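Local atomic coordinates of putative periplasmic or exported protein (Salmonella enterica subsp. enterica serovar Typhimurium, PDB entry 4GQZ), a protein that probably binds copper in the periplasm and contributes to bacterial copper resistance, forming a V-shaped dimer. Residues 7-12 with 54-59; 11-16 with 36-41; 26-31 with 63-68. All coordinates share one frame; numbering follows the deposited sequence.

Contact 1: 7-12 with 54-59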
loop_
_atom_site.group_PDB
_atom_site.type_symbol
_atom_site.label_atom_id
_atom_site.label_comp_id
_atom_site.label_asym_id
_atom_site.label_seq_id
_atom_site.Cartn_x
_atom_site.Cartn_y
_atom_site.Cartn_z
ATOM N N SER B 7 9.910 -13.445 -4.654
ATOM C CA SER B 7 10.831 -12.661 -3.826
ATOM C C SER B 7 12.137 -12.401 -4.562
ATOM O O SER B 7 12.675 -11.296 -4.528
ATOM C CB SER B 7 11.111 -13.375 -2.508
ATOM O OG SER B 7 9.959 -13.354 -1.691
ATOM N N ALA B 8 12.633 -13.417 -5.253
ATOM C CA ALA B 8 13.873 -13.254 -6.004
ATOM C C ALA B 8 13.723 -12.256 -7.165
ATOM O O ALA B 8 14.648 -11.484 -7.435
ATOM C CB ALA B 8 14.394 -14.599 -6.493
ATOM N N PHE B 9 12.570 -12.269 -7.838
ATOM C CA PHE B 9 12.290 -11.322 -8.925
ATOM C C PHE B 9 12.425 -9.905 -8.398
ATOM O O PHE B 9 13.093 -9.073 -9.002
ATOM C CB PHE B 9 10.868 -11.538 -9.474
ATOM C CG PHE B 9 10.485 -10.596 -10.596
ATOM C CD1 PHE B 9 9.931 -9.361 -10.321
ATOM C CD2 PHE B 9 10.667 -10.966 -11.928
ATOM C CE1 PHE B 9 9.573 -8.493 -11.341
ATOM C CE2 PHE B 9 10.306 -10.107 -12.958
ATOM C CZ PHE B 9 9.761 -8.866 -12.661
ATOM N N LEU B 10 11.785 -9.639 -7.263
ATOM C CA LEU B 10 11.867 -8.322 -6.627
ATOM C C LEU B 10 13.322 -7.883 -6.412
ATOM O O LEU B 10 13.709 -6.772 -6.772
ATOM C CB LEU B 10 11.090 -8.319 -5.303
ATOM C CG LEU B 10 9.640 -7.841 -5.343
ATOM C CD1 LEU B 10 8.879 -8.524 -6.424
ATOM C CD2 LEU B 10 8.953 -8.071 -4.031
ATOM N N ALA B 11 14.130 -8.781 -5.857
ATOM C CA ALA B 11 15.527 -8.490 -5.554
ATOM C C ALA B 11 16.360 -8.156 -6.793
ATOM O O ALA B 11 17.241 -7.299 -6.736
ATOM C CB ALA B 11 16.144 -9.650 -4.792
ATOM N N GLN B 12 16.082 -8.827 -7.909
ATOM C CA GLN B 12 16.923 -8.709 -9.103
ATOM C C GLN B 12 16.539 -7.549 -10.018
ATOM O O GLN B 12 17.283 -7.215 -10.945
ATOM C CB GLN B 12 16.898 -10.016 -9.908
ATOM C CG GLN B 12 15.540 -10.319 -10.541
ATOM C CD GLN B 12 15.608 -11.364 -11.651
ATOM O OE1 GLN B 12 16.691 -11.736 -12.117
ATOM N NE2 GLN B 12 14.436 -11.840 -12.084
ATOM N N GLN B 54 5.472 -16.763 -16.243
ATOM C CA GLN B 54 5.061 -16.781 -14.836
ATOM C C GLN B 54 4.763 -15.391 -14.264
ATOM O O GLN B 54 5.546 -14.462 -14.445
ATOM C CB GLN B 54 6.170 -17.442 -14.021
ATOM C CG GLN B 54 5.829 -17.703 -12.584
ATOM C CD GLN B 54 6.597 -18.883 -12.015
ATOM O OE1 GLN B 54 7.693 -18.725 -11.467
ATOM N NE2 GLN B 54 6.021 -20.078 -12.141
ATOM N N ILE B 55 3.652 -15.269 -13.544
ATOM C CA ILE B 55 3.160 -13.970 -13.107
ATOM C C ILE B 55 3.114 -13.836 -11.596
ATOM O O ILE B 55 2.612 -14.721 -10.903
ATOM C CB ILE B 55 1.739 -13.725 -13.649
ATOM C CG1 ILE B 55 1.703 -14.001 -15.152
ATOM C CG2 ILE B 55 1.274 -12.303 -13.336
ATOM C CD1 ILE B 55 0.459 -14.768 -15.609
ATOM N N TYR B 56 3.615 -12.713 -11.091
ATOM C CA TYR B 56 3.591 -12.435 -9.662
ATOM C C TYR B 56 2.611 -11.314 -9.448
ATOM O O TYR B 56 2.488 -10.444 -10.310
ATOM C CB TYR B 56 4.979 -12.012 -9.179
ATOM C CG TYR B 56 6.073 -12.964 -9.634
ATOM C CD1 TYR B 56 6.051 -14.298 -9.266
ATOM C CD2 TYR B 56 7.122 -12.516 -10.437
ATOM C CE1 TYR B 56 7.051 -15.185 -9.696
ATOM C CE2 TYR B 56 8.122 -13.383 -10.868
ATOM C CZ TYR B 56 8.074 -14.715 -10.490
ATOM O OH TYR B 56 9.061 -15.561 -10.926
ATOM N N THR B 57 1.903 -11.334 -8.319
ATOM C CA THR B 57 0.920 -10.291 -8.014
ATOM C C THR B 57 1.158 -9.642 -6.662
ATOM O O THR B 57 1.171 -10.319 -5.627
ATOM C CB THR B 57 -0.528 -10.821 -8.042
ATOM O OG1 THR B 57 -0.659 -11.914 -7.123
ATOM C CG2 THR B 57 -0.906 -11.284 -9.442
ATOM N N LEU B 58 1.341 -8.325 -6.668
ATOM C CA LEU B 58 1.566 -7.587 -5.440
ATOM C C LEU B 58 0.341 -6.721 -5.182
ATOM O O LEU B 58 -0.024 -5.895 -6.019
ATOM C CB LEU B 58 2.803 -6.704 -5.564
ATOM C CG LEU B 58 4.124 -7.344 -5.987
ATOM C CD1 LEU B 58 5.251 -6.310 -5.991
ATOM C CD2 LEU B 58 4.482 -8.533 -5.108
ATOM N N PRO B 59 -0.311 -6.921 -4.033
ATOM C CA PRO B 59 -1.485 -6.102 -3.696
ATOM C C PRO B 59 -1.109 -4.639 -3.546
ATOM O O PRO B 59 -0.025 -4.327 -3.016
ATOM C CB PRO B 59 -1.925 -6.662 -2.341
ATOM C CG PRO B 59 -1.358 -8.072 -2.302
ATOM C CD PRO B 59 -0.047 -7.971 -3.031
#
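The main-chain oxygen of F9, whose side chain meets Y56, is gripped twice at the end of helix 5-12: H13 ND1 donates to it, and Q12 N adds a weak bond to F9 O at 3.2 Å. No hydrogen bond crosses to strand 55-59; the touches are apolar. F9 CB lies 3.6 Å from Y56 CE2, and F9 CG is 3.7 Å from that same ring carbon, so one ring carbon of the tyrosine, CE2, lies against the root of the phenylalanine side chain. Y56 CD2 sits over one face of the F9 ring. The rings are oblique, their planes 54° apart and centroids separated by 5.3 Å, which defines neither a stack nor a T-shaped pair. In F9, CG trans to the backbone N (chi1 180°) carries the ring out past CB, so CB and ring both meet the tyrosine. A looser second touch joins the leucines, L10 CD1 reaching L58 CD1 at 4.3 Å. Y56 and L58, two apart on the strand, direct their CB atoms at the helix. Beside them, strand 46-50 pairs with this strand through backbone bonds of L49 to Y56 and L47 to L58, and L49 also touches F9. The second subunit comes in too: T57 N bonds to its E6 OE1 and S7 OG to its T57 OG1, placing this helix-on-sheet packing at the dimer interface.

Contact 2: 11-16 with 36-41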
loop_
_atom_site.group_PDB
_atom_site.type_symbol
_atom_site.label_atom_id
_atom_site.label_comp_id
_atom_site.label_asym_id
_atom_site.label_seq_id
_atom_site.Cartn_x
_atom_site.Cartn_y
_atom_site.Cartn_z
ATOM N N ALA B 11 14.130 -8.781 -5.857
ATOM C CA ALA B 11 15.527 -8.490 -5.554
ATOM C C ALA B 11 16.360 -8.156 -6.793
ATOM O O ALA B 11 17.241 -7.299 -6.736
ATOM C CB ALA B 11 16.144 -9.650 -4.792
ATOM N N GLN B 12 16.082 -8.827 -7.909
ATOM C CA GLN B 12 16.923 -8.709 -9.103
ATOM C C GLN B 12 16.539 -7.549 -10.018
ATOM O O GLN B 12 17.283 -7.215 -10.945
ATOM C CB GLN B 12 16.898 -10.016 -9.908
ATOM C CG GLN B 12 15.540 -10.319 -10.541
ATOM C CD GLN B 12 15.608 -11.364 -11.651
ATOM O OE1 GLN B 12 16.691 -11.736 -12.117
ATOM N NE2 GLN B 12 14.436 -11.840 -12.084
ATOM N N HIS B 13 15.377 -6.948 -9.781
ATOM C CA HIS B 13 14.925 -5.853 -10.629
ATOM C C HIS B 13 14.948 -4.511 -9.919
ATOM O O HIS B 13 14.421 -3.527 -10.436
ATOM C CB HIS B 13 13.537 -6.141 -11.200
ATOM C CG HIS B 13 13.544 -7.170 -12.285
ATOM N ND1 HIS B 13 13.135 -8.470 -12.085
ATOM C CD2 HIS B 13 13.944 -7.095 -13.575
ATOM C CE1 HIS B 13 13.273 -9.149 -13.210
ATOM N NE2 HIS B 13 13.758 -8.336 -14.130
ATOM N N GLY B 14 15.555 -4.479 -8.733
ATOM C CA GLY B 14 15.712 -3.240 -7.986
ATOM C C GLY B 14 14.546 -2.858 -7.088
ATOM O O GLY B 14 14.478 -1.731 -6.598
ATOM N N LEU B 15 13.653 -3.808 -6.827
ATOM C CA LEU B 15 12.359 -3.489 -6.220
ATOM C C LEU B 15 12.179 -3.910 -4.756
ATOM O O LEU B 15 11.187 -3.547 -4.125
ATOM C CB LEU B 15 11.238 -4.067 -7.092
ATOM C CG LEU B 15 11.372 -3.722 -8.579
ATOM C CD1 LEU B 15 10.289 -4.396 -9.422
ATOM C CD2 LEU B 15 11.370 -2.213 -8.794
ATOM N N ALA B 16 13.139 -4.658 -4.211
ATOM C CA ALA B 16 13.064 -5.134 -2.825
ATOM C C ALA B 16 13.223 -4.027 -1.770
ATOM O O ALA B 16 14.014 -3.098 -1.941
ATOM C CB ALA B 16 14.082 -6.245 -2.588
ATOM N N LEU B 36 10.090 -2.631 -21.523
ATOM C CA LEU B 36 11.046 -2.912 -20.456
ATOM C C LEU B 36 11.441 -4.385 -20.541
ATOM O O LEU B 36 10.797 -5.144 -21.265
ATOM C CB LEU B 36 10.386 -2.613 -19.109
ATOM C CG LEU B 36 10.705 -1.292 -18.413
ATOM C CD1 LEU B 36 10.875 -0.150 -19.381
ATOM C CD2 LEU B 36 9.633 -0.972 -17.381
ATOM N N PRO B 37 12.502 -4.802 -19.809
ATOM C CA PRO B 37 12.922 -6.211 -19.839
ATOM C C PRO B 37 11.915 -7.193 -19.241
ATOM O O PRO B 37 11.935 -8.366 -19.601
ATOM C CB PRO B 37 14.213 -6.207 -19.013
ATOM C CG PRO B 37 14.749 -4.834 -19.165
ATOM C CD PRO B 37 13.532 -3.945 -19.191
ATOM N N TYR B 38 11.055 -6.724 -18.338
ATOM C CA TYR B 38 10.019 -7.565 -17.734
ATOM C C TYR B 38 8.695 -6.867 -18.010
ATOM O O TYR B 38 8.684 -5.693 -18.391
ATOM C CB TYR B 38 10.238 -7.690 -16.215
ATOM C CG TYR B 38 10.341 -6.342 -15.549
ATOM C CD1 TYR B 38 11.538 -5.647 -15.545
ATOM C CD2 TYR B 38 9.233 -5.749 -14.951
ATOM C CE1 TYR B 38 11.642 -4.404 -14.977
ATOM C CE2 TYR B 38 9.326 -4.503 -14.371
ATOM C CZ TYR B 38 10.536 -3.834 -14.390
ATOM O OH TYR B 38 10.656 -2.588 -13.821
ATOM N N SER B 39 7.584 -7.579 -17.834
ATOM C CA SER B 39 6.271 -6.966 -17.999
ATOM C C SER B 39 5.674 -6.529 -16.652
ATOM O O SER B 39 5.889 -7.169 -15.618
ATOM C CB SER B 39 5.312 -7.911 -18.714
ATOM O OG SER B 39 4.790 -8.868 -17.816
ATOM N N ALA B 40 4.934 -5.426 -16.678
ATOM C CA ALA B 40 4.284 -4.899 -15.491
ATOM C C ALA B 40 3.018 -4.170 -15.900
ATOM O O ALA B 40 3.047 -3.255 -16.742
ATOM C CB ALA B 40 5.223 -3.947 -14.755
ATOM N N SER B 41 1.901 -4.578 -15.313
ATOM C CA SER B 41 0.656 -3.879 -15.530
ATOM C C SER B 41 -0.012 -3.676 -14.178
ATOM O O SER B 41 0.315 -4.367 -13.202
ATOM C CB SER B 41 -0.238 -4.670 -16.481
ATOM O OG SER B 41 -0.432 -5.976 -15.991
#
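Aromatic contact carries this meeting of H13 and Y38. The closest approach is H13 CD2 to Y38 CD1 at 3.4 Å, with Y38 CE1 3.8 Å from H13 CD2, so CD2 is the imidazole atom nearest the phenol ring. Beside it, H13 NE2 comes within 3.8 Å of Y38 CD1 as well. Y38 CG stands over one face of the imidazole, displaced toward its rim; planes inclined at 55° and centroids 4.7 Å apart make the pair oblique. The two side chains run past one another in opposite directions. Y38 holds CG between its backbone N and carbonyl carbon (chi1 54°), the crowded position, which turns the ring back toward the histidine.

The polar end of the histidine is engaged on its own side of the contact: no hydrogen bond crosses between 11-16 and 36-41, and ND1 is held by F9 O, which helps fix the rotation of the imidazole. I27 of helix 20-28 packs against Y38. The contact thus joins the turn leaving helix 5-12 to the lead-in of strand 39-42. Because a carbonyl can only accept, ND1 is the protonated nitrogen if that bond is as assigned, and the imidazole meets the tyrosine through van der Waals and weak ring-ring forces.

Contact 3: 26-31 with 63-68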
loop_
_atom_site.group_PDB
_atom_site.type_symbol
_atom_site.label_atom_id
_atom_site.label_comp_id
_atom_site.label_asym_id
_atom_site.label_seq_id
_atom_site.Cartn_x
_atom_site.Cartn_y
_atom_site.Cartn_z
ATOM N N THR B 26 8.458 3.732 -9.483
ATOM C CA THR B 26 9.768 3.484 -10.089
ATOM C C THR B 26 9.596 2.924 -11.494
ATOM O O THR B 26 10.268 3.355 -12.451
ATOM C CB THR B 26 10.603 2.483 -9.251
ATOM O OG1 THR B 26 10.780 2.995 -7.915
ATOM C CG2 THR B 26 11.953 2.245 -9.894
ATOM N N ILE B 27 8.682 1.970 -11.628
ATOM C CA ILE B 27 8.498 1.310 -12.916
ATOM C C ILE B 27 7.870 2.251 -13.935
ATOM O O ILE B 27 8.359 2.378 -15.069
ATOM C CB ILE B 27 7.654 0.035 -12.780
ATOM C CG1 ILE B 27 8.362 -0.987 -11.885
ATOM C CG2 ILE B 27 7.427 -0.609 -14.136
ATOM C CD1 ILE B 27 7.591 -2.293 -11.756
ATOM N N ASP B 28 6.794 2.919 -13.548
ATOM C CA ASP B 28 6.101 3.826 -14.474
ATOM C C ASP B 28 7.018 4.950 -14.924
ATOM O O ASP B 28 6.940 5.414 -16.062
ATOM C CB ASP B 28 4.862 4.409 -13.795
ATOM C CG ASP B 28 3.735 4.737 -14.785
ATOM O OD1 ASP B 28 3.857 4.461 -16.008
ATOM O OD2 ASP B 28 2.705 5.269 -14.331
ATOM N N GLN B 29 7.908 5.384 -14.038
ATOM C CA GLN B 29 8.714 6.556 -14.330
ATOM C C GLN B 29 10.079 6.200 -14.898
ATOM O O GLN B 29 10.904 7.091 -15.089
ATOM C CB GLN B 29 8.874 7.423 -13.078
ATOM C CG GLN B 29 7.570 8.038 -12.567
ATOM C CD GLN B 29 7.749 8.742 -11.237
ATOM O OE1 GLN B 29 8.822 9.270 -10.956
ATOM N NE2 GLN B 29 6.704 8.751 -10.408
ATOM N N THR B 30 10.317 4.918 -15.174
ATOM C CA THR B 30 11.640 4.515 -15.658
ATOM C C THR B 30 11.931 5.217 -16.992
ATOM O O THR B 30 11.098 5.220 -17.903
ATOM C CB THR B 30 11.829 2.971 -15.741
ATOM O OG1 THR B 30 13.172 2.666 -16.152
ATOM C CG2 THR B 30 10.892 2.363 -16.744
ATOM N N PRO B 31 13.097 5.867 -17.087
ATOM C CA PRO B 31 13.442 6.616 -18.300
ATOM C C PRO B 31 14.069 5.724 -19.364
ATOM O O PRO B 31 15.185 5.998 -19.811
ATOM C CB PRO B 31 14.487 7.608 -17.794
ATOM C CG PRO B 31 15.192 6.852 -16.709
ATOM C CD PRO B 31 14.113 6.030 -16.030
ATOM N N LYS B 63 -4.446 3.513 -1.584
ATOM C CA LYS B 63 -4.663 4.448 -2.681
ATOM C C LYS B 63 -4.799 3.755 -4.030
ATOM O O LYS B 63 -4.104 2.771 -4.317
ATOM C CB LYS B 63 -3.502 5.436 -2.755
ATOM C CG LYS B 63 -3.343 6.295 -1.514
ATOM C CD LYS B 63 -4.504 7.262 -1.404
ATOM C CE LYS B 63 -4.311 8.228 -0.232
ATOM N NZ LYS B 63 -3.984 7.486 1.021
ATOM N N PHE B 64 -5.683 4.295 -4.862
ATOM C CA PHE B 64 -5.865 3.840 -6.235
ATOM C C PHE B 64 -4.861 4.571 -7.139
ATOM O O PHE B 64 -4.660 5.793 -7.022
ATOM C CB PHE B 64 -7.303 4.180 -6.633
ATOM C CG PHE B 64 -7.712 3.702 -8.000
ATOM C CD1 PHE B 64 -7.329 4.390 -9.139
ATOM C CD2 PHE B 64 -8.543 2.603 -8.133
ATOM C CE1 PHE B 64 -7.740 3.971 -10.388
ATOM C CE2 PHE B 64 -8.967 2.189 -9.374
ATOM C CZ PHE B 64 -8.562 2.863 -10.500
ATOM N N TYR B 65 -4.221 3.834 -8.038
ATOM C CA TYR B 65 -3.309 4.441 -9.001
ATOM C C TYR B 65 -3.976 4.632 -10.346
ATOM O O TYR B 65 -4.361 3.665 -11.010
ATOM C CB TYR B 65 -2.089 3.561 -9.201
ATOM C CG TYR B 65 -0.942 4.200 -9.971
ATOM C CD1 TYR B 65 -0.177 5.202 -9.400
ATOM C CD2 TYR B 65 -0.580 3.742 -11.239
ATOM C CE1 TYR B 65 0.903 5.762 -10.074
ATOM C CE2 TYR B 65 0.508 4.299 -11.926
ATOM C CZ TYR B 65 1.238 5.310 -11.324
ATOM O OH TYR B 65 2.308 5.886 -11.967
ATOM N N LEU B 66 -4.094 5.888 -10.749
ATOM C CA LEU B 66 -4.547 6.212 -12.084
ATOM C C LEU B 66 -3.383 6.768 -12.911
ATOM O O LEU B 66 -2.737 7.747 -12.517
ATOM C CB LEU B 66 -5.667 7.236 -11.985
ATOM C CG LEU B 66 -6.224 7.734 -13.314
ATOM C CD1 LEU B 66 -6.864 6.589 -14.107
ATOM C CD2 LEU B 66 -7.207 8.874 -13.046
ATOM N N SER B 67 -3.112 6.161 -14.064
ATOM C CA SER B 67 -2.057 6.689 -14.941
ATOM C C SER B 67 -2.686 7.180 -16.241
ATOM O O SER B 67 -3.430 6.451 -16.892
ATOM C CB SER B 67 -0.961 5.629 -15.184
ATOM O OG SER B 67 0.210 6.195 -15.778
ATOM N N PHE B 68 -2.429 8.432 -16.607
ATOM C CA PHE B 68 -3.070 8.981 -17.791
ATOM C C PHE B 68 -2.069 9.610 -18.757
ATOM O O PHE B 68 -0.973 10.037 -18.360
ATOM C CB PHE B 68 -4.140 10.000 -17.365
ATOM C CG PHE B 68 -3.610 11.117 -16.516
ATOM C CD1 PHE B 68 -3.535 10.984 -15.139
ATOM C CD2 PHE B 68 -3.214 12.315 -17.096
ATOM C CE1 PHE B 68 -3.056 12.020 -14.346
ATOM C CE2 PHE B 68 -2.735 13.353 -16.316
ATOM C CZ PHE B 68 -2.655 13.201 -14.931
HETATM O O HOH W 1 4.148 7.603 -10.749
#
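D28 OD2 accepts two hydroxyl bonds from strand 63-68. Y65 OH donates at a very short 2.5 Å to D28 OD2, and S67 OG donates to D28 OD2 at 3.0 Å, meeting the syn lone pair of that carboxylate oxygen. The other carboxylate oxygen is satisfied as well: N117 ND2 and H81 NE2 both bond to D28 OD1. Four donors therefore surround this buried carboxylate, and together they would probably stabilise a negative charge on it. The tyrosine hydroxyl is likewise used in both senses, giving its proton to D28 and accepting from water 1, whose oxygen lies 2.8 Å from Y65 OH. That water accepts in turn from Q29 NE2, also at 2.8 Å from the water oxygen, so a second, water-mediated route links Q29, next to D28, to the strand. D28 OD2 and the water both lie at the edge of the phenol ring in its plane, whereas the carboxylate plane is turned 64° from the ring. CG of Y65 and OG of S67 both stand trans to the backbone N (chi1 -169° and -167°), extending the two hydroxyls to the same oxygen. This is a buried, carboxylate-centred hydrogen-bond network that pins the C-terminal end of helix 20-28 to the middle strand of the mixed sheet.

In the fold
From the N terminus, helix 5-12 starts two of the contacts. Contact 2 closes the shorter span, returning the chain from 36-41 to the turn after that helix; contact 1 closes a longer one, to 54-59, and encompasses it. Contact 3 begins in helix 20-28, within both spans, and ends at 63-68, beyond them, so it crosses each. Contacts 1 and 2 share A11 and Q12, and F9 CZ packs 3.8 Å from Y38 CB. Contacts 2 and 3 meet where Y38 OH lies 3.4 Å from I27 CG1. Contact 1 fastens helix 5-12 to the four-stranded sheet, contact 2 the turn after it to the lead-in of strand 39-42, while contact 3 ties helix 20-28 to the mixed sheet.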